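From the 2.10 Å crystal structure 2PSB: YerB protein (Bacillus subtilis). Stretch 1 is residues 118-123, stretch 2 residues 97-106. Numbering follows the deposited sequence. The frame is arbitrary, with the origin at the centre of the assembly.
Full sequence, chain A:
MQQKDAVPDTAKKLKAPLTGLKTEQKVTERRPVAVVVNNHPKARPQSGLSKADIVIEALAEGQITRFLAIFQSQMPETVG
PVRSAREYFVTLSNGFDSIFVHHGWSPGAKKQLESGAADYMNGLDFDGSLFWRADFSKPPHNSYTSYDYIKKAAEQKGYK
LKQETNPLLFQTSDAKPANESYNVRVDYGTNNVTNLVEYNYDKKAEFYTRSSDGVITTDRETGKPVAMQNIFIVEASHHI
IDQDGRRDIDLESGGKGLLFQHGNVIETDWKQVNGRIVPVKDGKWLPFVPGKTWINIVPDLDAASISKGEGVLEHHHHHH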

ATOM      1  N   ALA A 118      -4.942  -0.702 -16.849  1.00 41.13           N
ATOM      2  CA  ALA A 118      -5.469  -1.642 -15.867  1.00 40.47           C
ATOM      3  C   ALA A 118      -6.984  -1.580 -15.682  1.00 40.45           C
ATOM      4  O   ALA A 118      -7.612  -0.558 -15.963  1.00 40.57           O
ATOM      5  CB  ALA A 118      -4.782  -1.396 -14.524  1.00 40.33           C
ATOM      6  N   ASP A 119      -7.568  -2.685 -15.220  1.00 38.39           N
ATOM      7  CA  ASP A 119      -9.001  -2.718 -14.958  1.00 38.14           C
ATOM      8  C   ASP A 119      -9.208  -1.839 -13.737  1.00 38.51           C
ATOM      9  O   ASP A 119      -8.766  -2.192 -12.641  1.00 36.12           O
ATOM     10  CB  ASP A 119      -9.481  -4.139 -14.638  1.00 39.46           C
ATOM     11  CG  ASP A 119      -9.364  -5.080 -15.820  1.00 41.97           C
ATOM     12  OD1 ASP A 119      -9.715  -4.659 -16.947  1.00 42.01           O
ATOM     13  OD2 ASP A 119      -8.935  -6.239 -15.617  1.00 40.79           O
ATOM     14  N   TYR A 120      -9.874  -0.701 -13.918  1.00 36.77           N
ATOM     15  CA  TYR A 120     -10.089   0.212 -12.804  1.00 36.57           C
ATOM     16  C   TYR A 120     -11.533   0.512 -12.441  1.00 35.46           C
ATOM     17  O   TYR A 120     -12.474   0.176 -13.165  1.00 36.18           O
ATOM     18  CB  TYR A 120      -9.361   1.537 -13.052  1.00 37.43           C
ATOM     19  CG  TYR A 120      -9.832   2.328 -14.260  1.00 38.46           C
ATOM     20  CD1 TYR A 120      -9.491   1.934 -15.557  1.00 39.64           C
ATOM     21  CD2 TYR A 120     -10.570   3.506 -14.104  1.00 35.93           C
ATOM     22  CE1 TYR A 120      -9.866   2.701 -16.668  1.00 39.65           C
ATOM     23  CE2 TYR A 120     -10.947   4.276 -15.205  1.00 37.25           C
ATOM     24  CZ  TYR A 120     -10.589   3.872 -16.483  1.00 38.22           C
ATOM     25  OH  TYR A 120     -10.919   4.650 -17.575  1.00 39.66           O
HETATM   26  N   MSE A 121     -11.681   1.147 -11.286  1.00 33.35           N
HETATM   27  CA  MSE A 121     -12.967   1.560 -10.749  1.00 32.73           C
HETATM   28  C   MSE A 121     -12.725   2.977 -10.228  1.00 32.51           C
HETATM   29  O   MSE A 121     -11.997   3.175  -9.250  1.00 31.59           O
HETATM   30  CB  MSE A 121     -13.382   0.645  -9.603  1.00 34.94           C
HETATM   31  CG  MSE A 121     -14.769   0.913  -9.086  1.00 37.77           C
HETATM   32 SE   MSE A 121     -15.072   0.000  -7.445  1.00 43.04          SE
HETATM   33  CE  MSE A 121     -15.010  -1.786  -8.168  1.00 46.19           C
ATOM     34  N   ASN A 122     -13.330   3.952 -10.895  1.00 32.11           N
ATOM     35  CA  ASN A 122     -13.168   5.353 -10.538  1.00 33.14           C
ATOM     36  C   ASN A 122     -14.354   5.854  -9.731  1.00 34.72           C
ATOM     37  O   ASN A 122     -15.508   5.788 -10.178  1.00 34.77           O
ATOM     38  CB  ASN A 122     -13.014   6.202 -11.806  1.00 33.08           C
ATOM     39  CG  ASN A 122     -12.355   7.543 -11.540  1.00 33.77           C
ATOM     40  OD1 ASN A 122     -12.520   8.133 -10.471  1.00 31.07           O
ATOM     41  ND2 ASN A 122     -11.616   8.040 -12.523  1.00 35.78           N
ATOM     42  N   GLY A 123     -14.059   6.361  -8.542  1.00 35.60           N
ATOM     43  CA  GLY A 123     -15.102   6.875  -7.684  1.00 34.72           C
ATOM     44  C   GLY A 123     -15.925   7.895  -8.434  1.00 34.17           C
ATOM     45  O   GLY A 123     -17.093   8.114  -8.125  1.00 34.66           O
TER
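Stretch 2 97-106: DSIFVHHGWS

Stretch 2 lies alongside stretch 1 as a neighbouring parallel β-strand. Residues 99-102 and 120-122 are both extended, their N-to-C directions differ by 13°, and their axes approach to 4.6 Å. The register follows from the CA pairs: Y120 sits beside F100 at 4.4 Å CA to CA, M121 beside V101 at 4.8 Å, and N122 beside H102 at 5.3 Å. Together the two segments bury 600 Å².

The backbone hydrogen bonds establish the pairing independently. F100 N donates to D119 O (2.9 Å, 164° at the hydrogen), and F100 O accepts from M121 N (2.8 Å, 145°), so F100 bridges the residues flanking Y120. H102 repeats the pattern two residues later: its N donates to M121 O (3.0 Å, 160°) and its O accepts from G123 N (2.9 Å, 141°). This alternation, with one residue bonded to both neighbours of its partner, is the signature of a parallel ladder. Two CA-H...O contacts supplement it, I99 CA to D119 O at 3.5 Å and Y120 CA to F100 O at 3.1 Å. Before the ladder starts, a water takes over the link: it donates to S98 O and accepts from D119 N, both at 2.8 Å, satisfying two backbone groups that do not meet directly.

Beyond the strand, a side chain continues the connection. G104 N donates to N122 OD1 at 3.1 Å and 168°, close to linear. The same oxygen also caps a backbone N just past stretch 1, in keeping with N122 being at the N-cap position right before a helix, so it serves two donors. Proximity alone is not sufficient evidence of bonding: H102 ND1 lies 3.0 Å from M121 O, and H102 NE2 lies 3.4 Å from N122 ND2, but both pairs fail on angle. H103 ND1 is hydrogen-bonded elsewhere in the structure, as is D119 OD2.

Side chains sort onto two faces. M121, a selenomethionine, shares one with V101, and SE reaches CG1 of V101 at 4.0 Å. Y120, N122, F100 and H102 share the other. There, CB of Y120 is 4.1 Å from CB of F100 and lies at the edge of the phenyl ring. Y120 CD2 comes within 3.4 Å of H102 CE1, the two rings meeting rim to rim with planes at 48°. N122 CA stands over the face of the H102 ring, 4.0 Å from its centroid. W105 closes the far end, its CZ3 lying 3.5 Å from Y120 CE2 and 3.3 Å from N122 ND2, with the amide nitrogen over the indole face.

Both glycines have a geometric rationale. G123 CA rests over the H103 ring, 3.6 Å from its centroid, and an ideal CB on G123 would fall 2.2 Å from H103 CG, a clash. G104, at phi/psi 95/178, would have its CB jammed against the preceding carbonyl oxygen, so its backbone angles by themselves call for glycine.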

ATOM      1  N   ASP A  97      -1.485  -7.275 -11.207  1.00 33.66           N
ATOM      2  CA  ASP A  97      -2.596  -7.196 -12.165  1.00 35.56           C
ATOM      3  C   ASP A  97      -3.911  -7.050 -11.408  1.00 34.59           C
ATOM      4  O   ASP A  97      -4.948  -7.611 -11.779  1.00 34.91           O
ATOM      5  CB  ASP A  97      -2.616  -8.453 -13.049  1.00 39.49           C
ATOM      6  CG  ASP A  97      -3.573  -8.331 -14.228  1.00 44.18           C
ATOM      7  OD1 ASP A  97      -3.538  -7.285 -14.913  1.00 46.15           O
ATOM      8  OD2 ASP A  97      -4.350  -9.282 -14.476  1.00 46.23           O
ATOM      9  N   SER A  98      -3.855  -6.276 -10.334  1.00 33.44           N
ATOM     10  CA  SER A  98      -5.008  -6.068  -9.482  1.00 31.98           C
ATOM     11  C   SER A  98      -6.040  -5.115 -10.044  1.00 33.34           C
ATOM     12  O   SER A  98      -5.737  -4.252 -10.872  1.00 34.99           O
ATOM     13  CB  SER A  98      -4.572  -5.530  -8.112  1.00 32.61           C
ATOM     14  OG  SER A  98      -3.157  -5.395  -8.009  1.00 29.70           O
ATOM     15  N   ILE A  99      -7.272  -5.302  -9.589  1.00 31.31           N
ATOM     16  CA  ILE A  99      -8.365  -4.424  -9.957  1.00 30.45           C
ATOM     17  C   ILE A  99      -7.994  -3.148  -9.201  1.00 29.50           C
ATOM     18  O   ILE A  99      -7.843  -3.161  -7.976  1.00 26.22           O
ATOM     19  CB  ILE A  99      -9.705  -4.980  -9.446  1.00 30.99           C
ATOM     20  CG1 ILE A  99     -10.112  -6.180 -10.302  1.00 34.03           C
ATOM     21  CG2 ILE A  99     -10.774  -3.890  -9.447  1.00 33.94           C
ATOM     22  CD1 ILE A  99     -11.220  -7.029  -9.696  1.00 35.75           C
ATOM     23  N   PHE A 100      -7.824  -2.060  -9.952  1.00 28.90           N
ATOM     24  CA  PHE A 100      -7.420  -0.769  -9.412  1.00 28.65           C
ATOM     25  C   PHE A 100      -8.594   0.106  -8.989  1.00 29.37           C
ATOM     26  O   PHE A 100      -9.347   0.601  -9.824  1.00 28.09           O
ATOM     27  CB  PHE A 100      -6.587  -0.040 -10.462  1.00 28.92           C
ATOM     28  CG  PHE A 100      -5.853   1.153  -9.936  1.00 30.74           C
ATOM     29  CD1 PHE A 100      -4.832   1.000  -8.993  1.00 28.11           C
ATOM     30  CD2 PHE A 100      -6.145   2.426 -10.408  1.00 30.08           C
ATOM     31  CE1 PHE A 100      -4.106   2.102  -8.529  1.00 26.59           C
ATOM     32  CE2 PHE A 100      -5.418   3.546  -9.949  1.00 29.94           C
ATOM     33  CZ  PHE A 100      -4.397   3.378  -9.008  1.00 27.20           C
ATOM     34  N   VAL A 101      -8.740   0.303  -7.684  1.00 27.13           N
ATOM     35  CA  VAL A 101      -9.824   1.116  -7.170  1.00 28.53           C
ATOM     36  C   VAL A 101      -9.277   2.460  -6.707  1.00 30.93           C
ATOM     37  O   VAL A 101      -8.243   2.518  -6.034  1.00 30.76           O
ATOM     38  CB  VAL A 101     -10.531   0.408  -6.009  1.00 26.81           C
ATOM     39  CG1 VAL A 101     -11.752   1.220  -5.561  1.00 23.34           C
ATOM     40  CG2 VAL A 101     -10.946  -0.979  -6.450  1.00 23.83           C
ATOM     41  N   HIS A 102      -9.963   3.534  -7.086  1.00 31.69           N
ATOM     42  CA  HIS A 102      -9.530   4.876  -6.723  1.00 34.70           C
ATOM     43  C   HIS A 102     -10.663   5.886  -6.807  1.00 35.99           C
ATOM     44  O   HIS A 102     -11.836   5.523  -6.893  1.00 36.47           O
ATOM     45  CB  HIS A 102      -8.399   5.328  -7.646  1.00 36.77           C
ATOM     46  CG  HIS A 102      -8.796   5.405  -9.086  1.00 37.43           C
ATOM     47  ND1 HIS A 102      -9.250   4.310  -9.788  1.00 37.07           N
ATOM     48  CD2 HIS A 102      -8.820   6.444  -9.950  1.00 39.55           C
ATOM     49  CE1 HIS A 102      -9.537   4.672 -11.027  1.00 39.08           C
ATOM     50  NE2 HIS A 102      -9.285   5.962 -11.151  1.00 40.48           N
ATOM     51  N   HIS A 103     -10.301   7.163  -6.784  1.00 37.12           N
ATOM     52  CA  HIS A 103     -11.289   8.222  -6.865  1.00 37.88           C
ATOM     53  C   HIS A 103     -10.605   9.510  -7.292  1.00 39.93           C
ATOM     54  O   HIS A 103     -10.048  10.246  -6.467  1.00 36.89           O
ATOM     55  CB  HIS A 103     -11.980   8.410  -5.517  1.00 37.63           C
ATOM     56  CG  HIS A 103     -13.287   9.137  -5.610  1.00 38.92           C
ATOM     57  ND1 HIS A 103     -14.198   9.168  -4.578  1.00 37.56           N
ATOM     58  CD2 HIS A 103     -13.848   9.837  -6.627  1.00 39.31           C
ATOM     59  CE1 HIS A 103     -15.266   9.848  -4.955  1.00 39.77           C
ATOM     60  NE2 HIS A 103     -15.079  10.264  -6.194  1.00 39.54           N
ATOM     61  N   GLY A 104     -10.664   9.774  -8.593  1.00 41.67           N
ATOM     62  CA  GLY A 104     -10.022  10.947  -9.146  1.00 43.00           C
ATOM     63  C   GLY A 104      -8.664  10.497  -9.630  1.00 45.14           C
ATOM     64  O   GLY A 104      -8.300   9.330  -9.462  1.00 45.41           O
ATOM     65  N   TRP A 105      -7.905  11.409 -10.221  1.00 46.81           N
ATOM     66  CA  TRP A 105      -6.584  11.070 -10.729  1.00 49.03           C
ATOM     67  C   TRP A 105      -5.803  12.278 -11.232  1.00 48.60           C
ATOM     68  O   TRP A 105      -6.346  13.370 -11.394  1.00 47.92           O
ATOM     69  CB  TRP A 105      -6.700  10.046 -11.871  1.00 50.06           C
ATOM     70  CG  TRP A 105      -7.789  10.340 -12.880  1.00 52.27           C
ATOM     71  CD1 TRP A 105      -8.294  11.564 -13.221  1.00 52.55           C
ATOM     72  CD2 TRP A 105      -8.480   9.383 -13.697  1.00 53.44           C
ATOM     73  NE1 TRP A 105      -9.260  11.428 -14.195  1.00 52.55           N
ATOM     74  CE2 TRP A 105      -9.395  10.101 -14.503  1.00 53.50           C
ATOM     75  CE3 TRP A 105      -8.422   7.986 -13.820  1.00 54.50           C
ATOM     76  CZ2 TRP A 105     -10.235   9.470 -15.426  1.00 54.79           C
ATOM     77  CZ3 TRP A 105      -9.262   7.358 -14.741  1.00 55.40           C
ATOM     78  CH2 TRP A 105     -10.158   8.102 -15.528  1.00 55.31           C
ATOM     79  N   SER A 106      -4.516  12.069 -11.467  1.00 48.63           N
ATOM     80  CA  SER A 106      -3.668  13.122 -11.993  1.00 49.78           C
ATOM     81  C   SER A 106      -3.739  12.969 -13.512  1.00 50.74           C
ATOM     82  O   SER A 106      -4.169  11.935 -14.017  1.00 50.47           O
ATOM     83  CB  SER A 106      -2.223  12.946 -11.515  1.00 45.64           C
ATOM     84  OG  SER A 106      -1.673  11.728 -11.981  1.00 43.46           O
TER
HETATM   85  O   HOH W   1      -6.167  -4.593 -13.633  1.00 41.44           O